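Local coordinates for protein CSE1 (Thermus thermophilus, PDB 4AN8) that forms part of the Cascade ribonucleoprotein complex of CRISPR adaptive immunity, which probably targets invading nucleic acids such as those of viruses and plasmids, at residues R278-L286 with M310-T321. Sequence-based numbering, arbitrary orientation. Where two conformers were deposited one is given.
Sequences RDPMVAQRL and MLPRQGGKVAAT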
loop_
_atom_site.group_PDB
_atom_site.type_symbol
_atom_site.label_atom_id
_atom_site.label_comp_id
_atom_site.label_asym_id
_atom_site.label_seq_id
_atom_site.Cartn_x
_atom_site.Cartn_y
_atom_site.Cartn_z
ATOM N N ARG A 278 14.976 -3.663 1.757
ATOM C CA ARG A 278 13.584 -3.832 1.363
ATOM C C ARG A 278 12.728 -3.098 2.377
ATOM O O ARG A 278 12.884 -3.276 3.577
ATOM C CB ARG A 278 13.195 -5.318 1.337
ATOM C CG ARG A 278 11.708 -5.580 1.098
ATOM C CD ARG A 278 11.411 -7.074 0.876
ATOM N NE ARG A 278 11.911 -7.906 1.975
ATOM C CZ ARG A 278 11.127 -8.549 2.832
ATOM N NH1 ARG A 278 9.814 -8.472 2.696
ATOM N NH2 ARG A 278 11.648 -9.278 3.807
ATOM N N ASP A 279 11.837 -2.253 1.894
ATOM C CA ASP A 279 10.934 -1.525 2.779
ATOM C C ASP A 279 10.083 -2.528 3.589
ATOM O O ASP A 279 9.613 -3.530 3.063
ATOM C CB ASP A 279 10.065 -0.564 1.951
ATOM C CG ASP A 279 9.214 0.340 2.808
ATOM O OD1 ASP A 279 8.259 -0.191 3.411
ATOM O OD2 ASP A 279 9.467 1.572 2.852
ATOM N N PRO A 280 9.920 -2.273 4.891
ATOM C CA PRO A 280 9.139 -3.167 5.763
ATOM C C PRO A 280 7.716 -3.410 5.251
ATOM O O PRO A 280 7.147 -4.451 5.548
ATOM C CB PRO A 280 9.068 -2.386 7.079
ATOM C CG PRO A 280 10.327 -1.558 7.086
ATOM C CD PRO A 280 10.564 -1.176 5.635
ATOM N N MET A 281 7.130 -2.473 4.512
ATOM C CA MET A 281 5.745 -2.661 4.095
ATOM C C MET A 281 5.620 -3.416 2.775
ATOM O O MET A 281 4.510 -3.670 2.282
ATOM C CB MET A 281 5.019 -1.328 4.038
ATOM C CG MET A 281 4.749 -0.751 5.433
ATOM S SD MET A 281 4.115 0.941 5.327
ATOM C CE MET A 281 3.990 1.357 7.080
ATOM N N VAL A 282 6.764 -3.791 2.207
ATOM C CA VAL A 282 6.785 -4.330 0.865
ATOM C C VAL A 282 7.067 -5.819 0.882
ATOM O O VAL A 282 7.941 -6.273 1.608
ATOM C CB VAL A 282 7.859 -3.605 0.020
ATOM C CG1 VAL A 282 8.089 -4.318 -1.299
ATOM C CG2 VAL A 282 7.476 -2.142 -0.172
ATOM N N ALA A 283 6.323 -6.581 0.081
ATOM C CA ALA A 283 6.499 -8.021 -0.046
ATOM C C ALA A 283 7.057 -8.398 -1.424
ATOM O O ALA A 283 6.999 -7.619 -2.370
ATOM C CB ALA A 283 5.208 -8.706 0.180
ATOM N N GLN A 284 7.608 -9.597 -1.547
ATOM C CA GLN A 284 8.187 -9.995 -2.822
ATOM C C GLN A 284 7.774 -11.406 -3.208
ATOM O O GLN A 284 7.359 -12.209 -2.355
ATOM C CB GLN A 284 9.712 -9.849 -2.806
ATOM C CG GLN A 284 10.199 -8.404 -2.919
ATOM C CD GLN A 284 11.720 -8.288 -2.858
ATOM O OE1 GLN A 284 12.376 -8.985 -2.086
ATOM N NE2 GLN A 284 12.287 -7.414 -3.694
ATOM N N ARG A 285 7.887 -11.678 -4.505
ATOM C CA ARG A 285 7.517 -12.955 -5.088
ATOM C C ARG A 285 8.515 -13.283 -6.209
ATOM O O ARG A 285 9.227 -12.387 -6.703
ATOM C CB ARG A 285 6.094 -12.830 -5.638
ATOM C CG ARG A 285 5.582 -14.034 -6.360
ATOM C CD ARG A 285 4.628 -13.670 -7.499
ATOM N NE ARG A 285 4.326 -14.856 -8.296
ATOM C CZ ARG A 285 3.112 -15.363 -8.468
ATOM N NH1 ARG A 285 2.051 -14.773 -7.928
ATOM N NH2 ARG A 285 2.958 -16.459 -9.195
ATOM N N LEU A 286 8.572 -14.535 -6.636
ATOM C CA LEU A 286 9.398 -14.883 -7.798
ATOM C C LEU A 286 8.571 -14.823 -9.080
ATOM O O LEU A 286 7.394 -15.165 -9.071
ATOM C CB LEU A 286 9.991 -16.285 -7.651
ATOM C CG LEU A 286 11.029 -16.471 -6.534
ATOM C CD1 LEU A 286 11.607 -17.869 -6.563
ATOM C CD2 LEU A 286 12.132 -15.425 -6.651
ATOM N N MET A 310 4.109 -14.871 -1.971
ATOM C CA MET A 310 4.970 -14.003 -1.170
ATOM C C MET A 310 5.705 -14.794 -0.062
ATOM O O MET A 310 6.704 -14.327 0.481
ATOM C CB MET A 310 4.165 -12.846 -0.574
ATOM C CG MET A 310 3.249 -13.268 0.539
ATOM S SD MET A 310 2.095 -11.975 1.018
ATOM C CE MET A 310 1.127 -12.791 2.281
ATOM N N LEU A 311 5.183 -15.978 0.257
ATOM C CA LEU A 311 5.784 -16.928 1.208
ATOM C C LEU A 311 7.173 -17.448 0.807
ATOM O O LEU A 311 7.429 -17.754 -0.371
ATOM C CB LEU A 311 4.861 -18.131 1.368
ATOM C CG LEU A 311 3.666 -18.044 2.314
ATOM C CD1 LEU A 311 3.164 -16.632 2.481
ATOM C CD2 LEU A 311 2.564 -18.950 1.815
ATOM N N PRO A 312 8.084 -17.538 1.786
ATOM C CA PRO A 312 9.424 -18.099 1.525
ATOM C C PRO A 312 9.362 -19.489 0.873
ATOM O O PRO A 312 10.103 -19.754 -0.079
ATOM C CB PRO A 312 10.054 -18.183 2.925
ATOM C CG PRO A 312 9.360 -17.100 3.718
ATOM C CD PRO A 312 7.937 -17.035 3.167
ATOM N N ARG A 313 8.491 -20.359 1.377
ATOM C CA ARG A 313 8.334 -21.701 0.814
ATOM C C ARG A 313 8.105 -21.663 -0.706
ATOM O O ARG A 313 8.300 -22.670 -1.394
ATOM C CB ARG A 313 7.185 -22.450 1.490
ATOM C CG ARG A 313 5.819 -22.072 0.936
ATOM C CD ARG A 313 4.705 -22.756 1.696
ATOM N NE ARG A 313 4.984 -22.769 3.126
ATOM C CZ ARG A 313 5.175 -23.876 3.831
ATOM N NH1 ARG A 313 5.094 -25.061 3.238
ATOM N NH2 ARG A 313 5.433 -23.798 5.131
ATOM N N GLN A 314 7.681 -20.513 -1.229
ATOM C CA GLN A 314 7.451 -20.388 -2.667
ATOM C C GLN A 314 8.497 -19.510 -3.309
ATOM O O GLN A 314 8.375 -19.127 -4.469
ATOM C CB GLN A 314 6.055 -19.853 -2.958
ATOM C CG GLN A 314 4.943 -20.837 -2.632
ATOM C CD GLN A 314 3.734 -20.636 -3.532
ATOM O OE1 GLN A 314 3.659 -19.655 -4.284
ATOM N NE2 GLN A 314 2.781 -21.562 -3.463
ATOM N N GLY A 315 9.538 -19.192 -2.556
ATOM C CA GLY A 315 10.582 -18.336 -3.075
ATOM C C GLY A 315 10.329 -16.874 -2.791
ATOM O O GLY A 315 11.121 -16.033 -3.186
ATOM N N GLY A 316 9.233 -16.562 -2.107
ATOM C CA GLY A 316 8.849 -15.164 -1.932
ATOM C C GLY A 316 9.377 -14.520 -0.656
ATOM O O GLY A 316 10.142 -15.137 0.082
ATOM N N LYS A 317 8.981 -13.272 -0.406
ATOM C CA LYS A 317 9.216 -12.647 0.901
ATOM C C LYS A 317 8.006 -11.894 1.457
ATOM O O LYS A 317 7.455 -11.018 0.811
ATOM C CB LYS A 317 10.432 -11.734 0.860
ATOM C CG LYS A 317 11.699 -12.448 1.193
ATOM C CD LYS A 317 12.852 -11.835 0.459
ATOM C CE LYS A 317 14.070 -12.725 0.542
ATOM N NZ LYS A 317 15.092 -12.274 -0.432
ATOM N N VAL A 318 7.617 -12.249 2.672
ATOM C CA VAL A 318 6.540 -11.580 3.378
ATOM C C VAL A 318 6.973 -10.161 3.764
ATOM O O VAL A 318 8.154 -9.889 3.986
ATOM C CB VAL A 318 6.172 -12.379 4.624
ATOM C CG1 VAL A 318 4.981 -11.775 5.324
ATOM C CG2 VAL A 318 5.868 -13.817 4.239
ATOM N N ALA A 319 6.035 -9.232 3.798
ATOM C CA ALA A 319 6.368 -7.900 4.290
ATOM C C ALA A 319 6.736 -8.031 5.771
ATOM O O ALA A 319 6.065 -8.779 6.513
ATOM C CB ALA A 319 5.172 -6.954 4.116
ATOM N N ALA A 320 7.781 -7.307 6.191
ATOM C CA ALA A 320 8.229 -7.309 7.591
ATOM C C ALA A 320 7.131 -6.855 8.571
ATOM O O ALA A 320 6.970 -7.447 9.650
ATOM C CB ALA A 320 9.534 -6.457 7.772
ATOM N N THR A 321 6.368 -5.824 8.197
ATOM C CA THR A 321 5.238 -5.403 9.029
ATOM C C THR A 321 4.276 -6.550 9.278
ATOM O O THR A 321 3.755 -6.699 10.378
ATOM C CB THR A 321 4.452 -4.189 8.441
ATOM O OG1 THR A 321 3.942 -4.508 7.122
ATOM C CG2 THR A 321 5.352 -2.917 8.390
HETATM O O HOH W 1 9.661 -10.359 5.990
HETATM O O HOH W 2 9.567 -6.120 4.160
HETATM O O HOH W 3 7.494 -16.658 -5.308
#
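K317 lays its CB over one face of the R278 guanidinium, 3.7 Å above the plane and over its centre, while V318 sits at the edge with its carbonyl. R278 NH1 gives a short hydrogen bond to V318 O (2.5 Å), with the oxygen near the guanidinium plane but the nitrogen well above the plane of the carbonyl. The same NH1 also donates to V282 O, bridging carbonyls of 278-286 and 310-321. Water 1 lies at the edge too, accepting from R278 NH2 and donating to V318 O. R278 already heads for 310-321 with CG anti to the backbone N (chi1 173°), and a bend at chi3 (55°) turns the guanidinium to bring NH1 to V318 O.

Further along, Q284 and K317 form a single antiparallel hydrogen-bonded pair. Q284 N meets K317 O on a lone pair, whereas K317 N comes to Q284 O from above the carbonyl plane at 2.7 Å. Both side chains run side by side in the same direction. Since 284-286 also pairs with strand 292-294 in a two-stranded antiparallel sheet, K317 adds a short bridge to that hairpin. M310 CA makes a CA-H...O contact with Q284 O at 3.2 Å.

At the other end, a type I turn from D279 to V282, with an Asx turn at D279, presents P280 O to the start of helix 320-333. T321 N bonds to it almost straight (174°), and water 2 links D279 O to A320 N. T321 CG2 packs on M281 CG at 3.7 Å, leaving OG1 to bond F192 O. A319, at the N-cap position of that helix, packs its CB against A283 CB (4.3 Å). Beyond the bridge, L286 CG rests on G315 O (3.4 Å), and water 3 joins L286 N to Q314 O.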